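Local coordinates for amino acid ABC transporter, periplasmic amino acid-binding protein (Brucella ovis, PDB 4Z9N), which probably captures amino acids or small peptides in the periplasm for an ABC importer, and binds glutathione in the cleft of a family 3 solute-binding fold, at residues D[237-243]-D[258-263]; D[105-109]-D[320-324]; D[127-132]-D[154-159]. All blocks are in the same frame, centred on the assembly; numbering follows the deposited sequence.

Contact 1: residues D[237-243]-D[258-263]; sequences NAEEYGI and DIKRLL
Residues 237-240 form the last turn of helix 222-240, and 258-262 all but the first residue of helix 257-262. Their CA atoms come nearest at A238–L262 (8.0 Å) and Y241–I259 (7.1 Å). Y241 (phi/psi -95/8) leaves helical geometry, G242 takes positive phi (70/28) and I243 is extended (-95/122). This is a Schellman motif with G242 as C-prime: I243 N bonds A238 O (2.9 Å) and G242 N bonds E239 O (3.0 Å). The reversal at G242 carries I243 back to the helix-helix interface, where its m,t side chain sets CD1 3.7 Å from L262 CD2, 3.8 Å from I259 CG2 and 4.1 Å from L263 CD1. L262 (t,p) also brings CD2 to 3.9 Å from Y241 CD2 and 4.4 Å from A238 CB. Y241 (chi1 m) lies obliquely over the 258-262 turn, with CB 4.1 Å from I259 CG1 and OH 3.9 Å from D258 OD2. The side chains meet mainly by apolar contact. Within 258-263, R261 NH2 forms a salt bridge with D258 OD1 at 2.9 Å; in the second subunit, D149 pairs with R261 NH1 and K210 donates to N237 OD1. Helix 281-289 packs on A238, L262 and L263.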
loop_
_atom_site.group_PDB
_atom_site.type_symbol
_atom_site.label_atom_id
_atom_site.label_comp_id
_atom_site.label_asym_id
_atom_site.label_seq_id
_atom_site.Cartn_x
_atom_site.Cartn_y
_atom_site.Cartn_z
ATOM N N ASN D 237 4.079 -12.176 -2.836
ATOM C CA ASN D 237 3.437 -13.424 -2.419
ATOM C C ASN D 237 4.377 -14.619 -2.597
ATOM O O ASN D 237 4.446 -15.487 -1.721
ATOM C CB ASN D 237 2.124 -13.660 -3.187
ATOM C CG ASN D 237 0.926 -12.993 -2.525
ATOM O OD1 ASN D 237 0.358 -13.517 -1.568
ATOM N ND2 ASN D 237 0.542 -11.823 -3.031
ATOM N N ALA D 238 5.095 -14.651 -3.716
ATOM C CA ALA D 238 6.012 -15.753 -3.993
ATOM C C ALA D 238 7.082 -15.840 -2.913
ATOM O O ALA D 238 7.381 -16.931 -2.418
ATOM C CB ALA D 238 6.651 -15.602 -5.365
ATOM N N GLU D 239 7.639 -14.702 -2.512
ATOM C CA GLU D 239 8.646 -14.759 -1.456
ATOM C C GLU D 239 8.008 -15.272 -0.167
ATOM O O GLU D 239 8.560 -16.159 0.495
ATOM C CB GLU D 239 9.320 -13.407 -1.198
ATOM C CG GLU D 239 10.457 -13.566 -0.179
ATOM C CD GLU D 239 11.065 -12.273 0.314
ATOM O OE1 GLU D 239 10.480 -11.183 0.096
ATOM O OE2 GLU D 239 12.159 -12.358 0.922
ATOM N N GLU D 240 6.838 -14.742 0.178
ATOM C CA GLU D 240 6.144 -15.172 1.397
ATOM C C GLU D 240 5.896 -16.692 1.416
ATOM O O GLU D 240 5.954 -17.338 2.478
ATOM C CB GLU D 240 4.809 -14.424 1.557
ATOM C CG GLU D 240 4.136 -14.711 2.907
ATOM C CD GLU D 240 2.745 -14.099 3.036
ATOM O OE1 GLU D 240 2.484 -13.069 2.384
ATOM O OE2 GLU D 240 1.917 -14.671 3.782
ATOM N N TYR D 241 5.648 -17.269 0.240
ATOM C CA TYR D 241 5.340 -18.691 0.151
ATOM C C TYR D 241 6.574 -19.552 -0.161
ATOM O O TYR D 241 6.447 -20.749 -0.377
ATOM C CB TYR D 241 4.258 -18.947 -0.905
ATOM C CG TYR D 241 2.922 -18.250 -0.681
ATOM C CD1 TYR D 241 2.549 -17.776 0.567
ATOM C CD2 TYR D 241 2.027 -18.084 -1.730
ATOM C CE1 TYR D 241 1.315 -17.153 0.760
ATOM C CE2 TYR D 241 0.799 -17.467 -1.545
ATOM C CZ TYR D 241 0.447 -17.002 -0.298
ATOM O OH TYR D 241 -0.778 -16.382 -0.121
ATOM N N GLY D 242 7.760 -18.954 -0.152
ATOM C CA GLY D 242 8.992 -19.700 -0.365
ATOM C C GLY D 242 9.177 -20.212 -1.787
ATOM O O GLY D 242 9.846 -21.235 -2.009
ATOM N N ILE D 243 8.584 -19.498 -2.746
ATOM C CA ILE D 243 8.700 -19.837 -4.157
ATOM C C ILE D 243 9.824 -19.020 -4.763
ATOM O O ILE D 243 9.803 -17.781 -4.718
ATOM C CB ILE D 243 7.383 -19.596 -4.920
ATOM C CG1 ILE D 243 6.255 -20.394 -4.284
ATOM C CG2 ILE D 243 7.539 -20.021 -6.395
ATOM C CD1 ILE D 243 4.889 -19.896 -4.673
ATOM N N ASP D 258 -2.996 -22.224 -1.683
ATOM C CA ASP D 258 -2.531 -20.873 -1.994
ATOM C C ASP D 258 -1.467 -20.883 -3.092
ATOM O O ASP D 258 -1.454 -20.013 -3.963
ATOM C CB ASP D 258 -1.968 -20.176 -0.752
ATOM C CG ASP D 258 -3.024 -19.890 0.288
ATOM O OD1 ASP D 258 -4.227 -20.036 -0.011
ATOM O OD2 ASP D 258 -2.647 -19.500 1.411
ATOM N N ILE D 259 -0.573 -21.863 -3.043
ATOM C CA ILE D 259 0.524 -21.936 -3.993
ATOM C C ILE D 259 0.026 -22.413 -5.350
ATOM O O ILE D 259 0.418 -21.883 -6.398
ATOM C CB ILE D 259 1.645 -22.845 -3.459
ATOM C CG1 ILE D 259 2.238 -22.235 -2.184
ATOM C CG2 ILE D 259 2.719 -23.055 -4.508
ATOM C CD1 ILE D 259 3.346 -23.104 -1.545
ATOM N N LYS D 260 -0.856 -23.405 -5.322
ATOM C CA LYS D 260 -1.460 -23.937 -6.538
ATOM C C LYS D 260 -2.193 -22.825 -7.295
ATOM O O LYS D 260 -2.087 -22.711 -8.522
ATOM C CB LYS D 260 -2.418 -25.079 -6.195
ATOM C CG LYS D 260 -3.112 -25.691 -7.405
ATOM C CD LYS D 260 -4.084 -26.800 -7.012
ATOM C CE LYS D 260 -3.369 -27.951 -6.347
ATOM N NZ LYS D 260 -4.268 -29.129 -6.195
ATOM N N ARG D 261 -2.927 -22.003 -6.550
ATOM C CA ARG D 261 -3.695 -20.912 -7.134
ATOM C C ARG D 261 -2.752 -19.830 -7.662
ATOM O O ARG D 261 -2.919 -19.341 -8.784
ATOM C CB ARG D 261 -4.680 -20.341 -6.100
ATOM C CG ARG D 261 -5.567 -19.214 -6.631
ATOM C CD ARG D 261 -6.679 -18.834 -5.652
ATOM N NE ARG D 261 -6.142 -18.370 -4.371
ATOM C CZ ARG D 261 -6.196 -19.071 -3.239
ATOM N NH1 ARG D 261 -6.793 -20.259 -3.221
ATOM N NH2 ARG D 261 -5.676 -18.573 -2.121
ATOM N N LEU D 262 -1.746 -19.473 -6.866
ATOM C CA LEU D 262 -0.758 -18.470 -7.283
ATOM C C LEU D 262 -0.060 -18.882 -8.577
ATOM O O LEU D 262 0.108 -18.073 -9.481
ATOM C CB LEU D 262 0.296 -18.250 -6.191
ATOM C CG LEU D 262 1.358 -17.193 -6.509
ATOM C CD1 LEU D 262 0.726 -15.792 -6.602
ATOM C CD2 LEU D 262 2.512 -17.224 -5.505
ATOM N N LEU D 263 0.330 -20.149 -8.674
ATOM C CA LEU D 263 1.138 -20.579 -9.817
ATOM C C LEU D 263 0.298 -21.070 -11.001
ATOM O O LEU D 263 0.840 -21.601 -11.969
ATOM C CB LEU D 263 2.127 -21.665 -9.383
ATOM C CG LEU D 263 3.093 -21.143 -8.316
ATOM C CD1 LEU D 263 4.108 -22.199 -7.937
ATOM C CD2 LEU D 263 3.802 -19.872 -8.801
#

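Contact 2: residues D[105-109]-D[320-324]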
loop_
_atom_site.group_PDB
_atom_site.type_symbol
_atom_site.label_atom_id
_atom_site.label_comp_id
_atom_site.label_asym_id
_atom_site.label_seq_id
_atom_site.Cartn_x
_atom_site.Cartn_y
_atom_site.Cartn_z
ATOM N N GLY D 105 2.107 0.504 -6.963
ATOM C CA GLY D 105 2.699 -0.197 -5.832
ATOM C C GLY D 105 3.987 0.492 -5.411
ATOM O O GLY D 105 4.464 1.383 -6.105
ATOM N N ILE D 106 4.523 0.076 -4.267
ATOM C CA ILE D 106 5.738 0.636 -3.703
ATOM C C ILE D 106 6.753 -0.500 -3.639
ATOM O O ILE D 106 6.586 -1.422 -2.857
ATOM C CB ILE D 106 5.489 1.249 -2.311
ATOM C CG1 ILE D 106 4.625 2.516 -2.413
ATOM C CG2 ILE D 106 6.813 1.558 -1.606
ATOM C CD1 ILE D 106 3.920 2.854 -1.095
ATOM N N ASN D 107 7.782 -0.456 -4.475
ATOM C CA ASN D 107 8.703 -1.583 -4.476
ATOM C C ASN D 107 9.878 -1.370 -3.519
ATOM O O ASN D 107 10.635 -2.291 -3.264
ATOM C CB ASN D 107 9.181 -1.903 -5.911
ATOM C CG ASN D 107 10.060 -0.828 -6.534
ATOM O OD1 ASN D 107 10.045 0.348 -6.159
ATOM N ND2 ASN D 107 10.812 -1.238 -7.548
ATOM N N TYR D 108 10.005 -0.174 -2.954
ATOM C CA TYR D 108 11.069 0.049 -1.987
ATOM C C TYR D 108 10.723 1.267 -1.140
ATOM O O TYR D 108 10.600 2.360 -1.678
ATOM C CB TYR D 108 12.422 0.250 -2.698
ATOM C CG TYR D 108 13.589 0.269 -1.739
ATOM C CD1 TYR D 108 13.945 1.435 -1.075
ATOM C CD2 TYR D 108 14.305 -0.887 -1.470
ATOM C CE1 TYR D 108 14.987 1.452 -0.177
ATOM C CE2 TYR D 108 15.347 -0.883 -0.574
ATOM C CZ TYR D 108 15.678 0.289 0.071
ATOM O OH TYR D 108 16.708 0.297 0.976
ATOM N N TYR D 109 10.540 1.064 0.169
ATOM C CA TYR D 109 10.343 2.184 1.098
ATOM C C TYR D 109 11.696 2.744 1.487
ATOM O O TYR D 109 12.505 2.029 2.045
ATOM C CB TYR D 109 9.598 1.752 2.359
ATOM C CG TYR D 109 8.185 1.269 2.113
ATOM C CD1 TYR D 109 7.942 -0.052 1.776
ATOM C CD2 TYR D 109 7.102 2.133 2.208
ATOM C CE1 TYR D 109 6.654 -0.511 1.548
ATOM C CE2 TYR D 109 5.811 1.689 1.980
ATOM C CZ TYR D 109 5.599 0.365 1.646
ATOM O OH TYR D 109 4.317 -0.088 1.430
ATOM N N GLY D 320 8.738 -6.122 8.525
ATOM C CA GLY D 320 8.770 -5.040 7.566
ATOM C C GLY D 320 7.403 -4.547 7.130
ATOM O O GLY D 320 6.396 -4.841 7.773
ATOM N N LEU D 321 7.384 -3.807 6.024
ATOM C CA LEU D 321 6.162 -3.188 5.494
ATOM C C LEU D 321 5.648 -3.846 4.213
ATOM O O LEU D 321 4.553 -3.505 3.725
ATOM C CB LEU D 321 6.409 -1.698 5.208
ATOM C CG LEU D 321 6.871 -0.829 6.373
ATOM C CD1 LEU D 321 7.067 0.632 5.922
ATOM C CD2 LEU D 321 5.849 -0.901 7.529
ATOM N N GLN D 322 6.416 -4.770 3.639
ATOM C CA GLN D 322 6.053 -5.255 2.309
ATOM C C GLN D 322 5.008 -6.338 2.416
ATOM O O GLN D 322 5.251 -7.417 2.969
ATOM C CB GLN D 322 7.282 -5.751 1.528
ATOM C CG GLN D 322 8.229 -4.631 1.091
ATOM C CD GLN D 322 7.695 -3.844 -0.102
ATOM O OE1 GLN D 322 6.617 -4.132 -0.625
ATOM N NE2 GLN D 322 8.444 -2.834 -0.525
ATOM N N TYR D 323 3.833 -6.041 1.876
ATOM C CA TYR D 323 2.658 -6.892 2.086
ATOM C C TYR D 323 2.041 -7.272 0.757
ATOM O O TYR D 323 1.506 -6.425 0.056
ATOM C CB TYR D 323 1.653 -6.147 2.968
ATOM C CG TYR D 323 0.374 -6.876 3.358
ATOM C CD1 TYR D 323 -0.753 -6.824 2.535
ATOM C CD2 TYR D 323 0.265 -7.531 4.590
ATOM C CE1 TYR D 323 -1.933 -7.451 2.903
ATOM C CE2 TYR D 323 -0.930 -8.150 4.975
ATOM C CZ TYR D 323 -2.015 -8.103 4.125
ATOM O OH TYR D 323 -3.195 -8.692 4.499
ATOM N N GLY D 324 2.140 -8.543 0.389
ATOM C CA GLY D 324 1.569 -8.977 -0.874
ATOM C C GLY D 324 0.065 -9.120 -0.730
ATOM O O GLY D 324 -0.423 -9.896 0.085
HETATM O O HOH W 1 4.299 -2.326 -0.673
#
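This is a buried contact between a bent strand and an irregular C-terminal segment, placed at the subunit interface: the corner at N107 in strand 101-117 meets 320-324. The strand pairs antiparallel with 211-218 (backbone bonds G105 with L215, Y108 with F213), probably the two strands that cross between the lobes, as in related periplasmic binding proteins. The nearest CA pairs, N107–Q322 at 8.2 Å and Y109–L321 at 8.1 Å, are too far apart for backbone pairing, so side chains reach across. Q322 (chi1 and chi2 both m) donates from NE2 to the backbone I106 O at 3.3 Å (156°); the same nitrogen is hydrogen-bonded to N313. Its OE1 accepts from water 1 at 2.9 Å, and that water hydrogen-bonds Y109 OH at 3.1 Å, so the amide is linked to the strand both directly and through solvent. Beside this polar bridge, L321 covers one face of the Y109 ring: CD1 is 4.0 Å from the ring centroid and 13° off its normal, a CH-pi contact, and CB is 3.9 Å from CE1. Y109 also meets Y323 of the second subunit edge-to-face, and L321 packs on G320 of that subunit. The chemistry implies a mixed join: one glutamine donates a rather long hydrogen bond to a backbone carbonyl at the strand's corner, while a leucine-tyrosine contact shares its aromatic ring with the dimer interface.

Contact 3: residues D[127-132]-D[154-159]; sequences ALQLSG and NKMEYN
Three hydrogen bonds, each 2.9 Å long, join these loops: E157 N donates to S131 OG, G132 N to E157 O and N159 ND2 to G132 O. They bring together the lead-in to strand 134-138 and the return from helix 142-153 to strand 159-163; as those two strands are parallel, the connection is a beta-alpha-beta crossover, and the contact lies at the N-terminal ends of both strands. The CA atoms run in register at S131–M156 (4.5 Å) and G132–E157 (4.6 Å), opening to 7.7 Å at L128–N154. G132 has phi/psi 87/-16, where a CB would clash with the preceding carbonyl and lie 3.9 Å from E157 CD. N159 ND2 also donates to E157 OE2 at 2.9 Å. Helix 142-153 ends in a Schellman motif with K155 (56/39) as C-prime residue, after which M156 (-102/144) and E157 (-65/131) are extended. Water 2 donates to K155 O at 3.2 Å and bonds weakly to S131 OG. Farther out, residues 127-128 make a 3-10 turn closed by L130 N to A127 O at 3.2 Å. M156 (m,t,m) points its sulfur into this turn, SD lying 3.7 Å from A127 O and 3.6 Å from L128 O.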
loop_
_atom_site.group_PDB
_atom_site.type_symbol
_atom_site.label_atom_id
_atom_site.label_comp_id
_atom_site.label_asym_id
_atom_site.label_seq_id
_atom_site.Cartn_x
_atom_site.Cartn_y
_atom_site.Cartn_z
ATOM N N ALA D 127 23.498 14.822 11.138
ATOM C CA ALA D 127 23.115 15.814 10.143
ATOM C C ALA D 127 22.869 17.161 10.807
ATOM O O ALA D 127 22.872 18.188 10.139
ATOM C CB ALA D 127 21.876 15.373 9.375
ATOM N N LEU D 128 22.649 17.163 12.119
ATOM C CA LEU D 128 22.393 18.414 12.828
ATOM C C LEU D 128 23.681 19.217 13.023
ATOM O O LEU D 128 23.659 20.336 13.538
ATOM C CB LEU D 128 21.713 18.146 14.172
ATOM C CG LEU D 128 20.241 17.718 14.073
ATOM C CD1 LEU D 128 19.641 17.397 15.448
ATOM C CD2 LEU D 128 19.410 18.779 13.351
ATOM N N GLN D 129 24.809 18.656 12.603
ATOM C CA GLN D 129 26.065 19.387 12.700
ATOM C C GLN D 129 26.466 19.969 11.345
ATOM O O GLN D 129 27.610 20.396 11.145
ATOM C CB GLN D 129 27.164 18.485 13.246
ATOM C CG GLN D 129 26.782 17.741 14.515
ATOM C CD GLN D 129 27.800 16.691 14.875
ATOM O OE1 GLN D 129 28.199 15.894 14.033
ATOM N NE2 GLN D 129 28.231 16.681 16.133
ATOM N N LEU D 130 25.509 20.018 10.427
ATOM C CA LEU D 130 25.796 20.426 9.055
ATOM C C LEU D 130 25.442 21.875 8.739
ATOM O O LEU D 130 25.396 22.246 7.571
ATOM C CB LEU D 130 25.067 19.507 8.069
ATOM C CG LEU D 130 25.606 18.072 8.026
ATOM C CD1 LEU D 130 24.801 17.253 7.024
ATOM C CD2 LEU D 130 27.097 18.043 7.699
ATOM N N SER D 131 25.190 22.692 9.759
ATOM C CA SER D 131 24.883 24.101 9.518
ATOM C C SER D 131 26.008 24.746 8.712
ATOM O O SER D 131 27.184 24.614 9.057
ATOM C CB SER D 131 24.678 24.864 10.827
ATOM O OG SER D 131 24.310 26.206 10.559
ATOM N N GLY D 132 25.647 25.406 7.616
ATOM C CA GLY D 132 26.635 26.086 6.794
ATOM C C GLY D 132 27.305 25.237 5.728
ATOM O O GLY D 132 27.929 25.769 4.813
ATOM N N ASN D 154 15.308 23.337 11.616
ATOM C CA ASN D 154 16.343 23.157 12.621
ATOM C C ASN D 154 17.278 24.346 12.735
ATOM O O ASN D 154 18.328 24.254 13.372
ATOM C CB ASN D 154 17.130 21.884 12.323
ATOM C CG ASN D 154 16.316 20.647 12.607
ATOM O OD1 ASN D 154 16.131 20.280 13.764
ATOM N ND2 ASN D 154 15.809 20.000 11.555
ATOM N N LYS D 155 16.887 25.457 12.121
ATOM C CA LYS D 155 17.627 26.710 12.251
ATOM C C LYS D 155 19.096 26.550 11.835
ATOM O O LYS D 155 19.990 27.115 12.468
ATOM C CB LYS D 155 17.545 27.229 13.691
ATOM C CG LYS D 155 16.133 27.424 14.218
ATOM C CD LYS D 155 15.396 28.496 13.446
ATOM C CE LYS D 155 14.288 29.124 14.286
ATOM N NZ LYS D 155 13.243 28.150 14.723
ATOM N N MET D 156 19.341 25.780 10.778
ATOM C CA MET D 156 20.686 25.614 10.256
ATOM C C MET D 156 20.908 26.467 9.008
ATOM O O MET D 156 20.000 26.630 8.189
ATOM C CB MET D 156 20.956 24.147 9.942
ATOM C CG MET D 156 21.034 23.278 11.186
ATOM S SD MET D 156 21.672 21.639 10.805
ATOM C CE MET D 156 20.348 20.995 9.792
ATOM N N GLU D 157 22.114 27.000 8.868
ATOM C CA GLU D 157 22.451 27.817 7.706
ATOM C C GLU D 157 22.407 26.938 6.461
ATOM O O GLU D 157 23.009 25.867 6.436
ATOM C CB GLU D 157 23.830 28.463 7.858
ATOM C CG GLU D 157 24.240 29.275 6.625
ATOM C CD GLU D 157 25.669 29.812 6.674
ATOM O OE1 GLU D 157 26.122 30.272 7.750
ATOM O OE2 GLU D 157 26.350 29.759 5.619
ATOM N N TYR D 158 21.714 27.407 5.426
ATOM C CA TYR D 158 21.358 26.571 4.280
ATOM C C TYR D 158 22.179 26.939 3.037
ATOM O O TYR D 158 22.080 28.058 2.533
ATOM C CB TYR D 158 19.845 26.714 4.028
ATOM C CG TYR D 158 19.256 25.943 2.856
ATOM C CD1 TYR D 158 19.314 24.549 2.794
ATOM C CD2 TYR D 158 18.600 26.619 1.827
ATOM C CE1 TYR D 158 18.748 23.855 1.720
ATOM C CE2 TYR D 158 18.043 25.937 0.764
ATOM C CZ TYR D 158 18.113 24.567 0.715
ATOM O OH TYR D 158 17.547 23.923 -0.360
ATOM N N ASN D 159 23.008 25.999 2.576
ATOM C CA ASN D 159 23.904 26.206 1.432
ATOM C C ASN D 159 23.811 25.062 0.425
ATOM O O ASN D 159 24.773 24.308 0.247
ATOM C CB ASN D 159 25.363 26.350 1.884
ATOM C CG ASN D 159 25.697 27.741 2.372
ATOM O OD1 ASN D 159 25.304 28.727 1.762
ATOM N ND2 ASN D 159 26.464 27.828 3.456
HETATM O O HOH W 2 22.953 26.723 13.539
#

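In the fold
From the N terminus, the chain first reaches residues 105-109, where contact 2 opens; it closes only at 320-324, after 210 intervening residues, fastening the C-terminal segment to the corner of strand 101-117. Contacts 3 and 1 are both nested in that span, in series. Contact 3 closes a short excursion through strand 134-138 and helix 142-153, its centre 48 Å from that of contact 1 and on the opposite side of the chain's centre. Contact 1 then closes a 14-residue connection holding helix 248-251, joining helices 222-240 and 257-262. Contacts 1 and 2 touch, N237 ND2 lying 3.6 Å from G324 C, and both meet the second subunit, whereas contact 3 touches no other chain of the assembly.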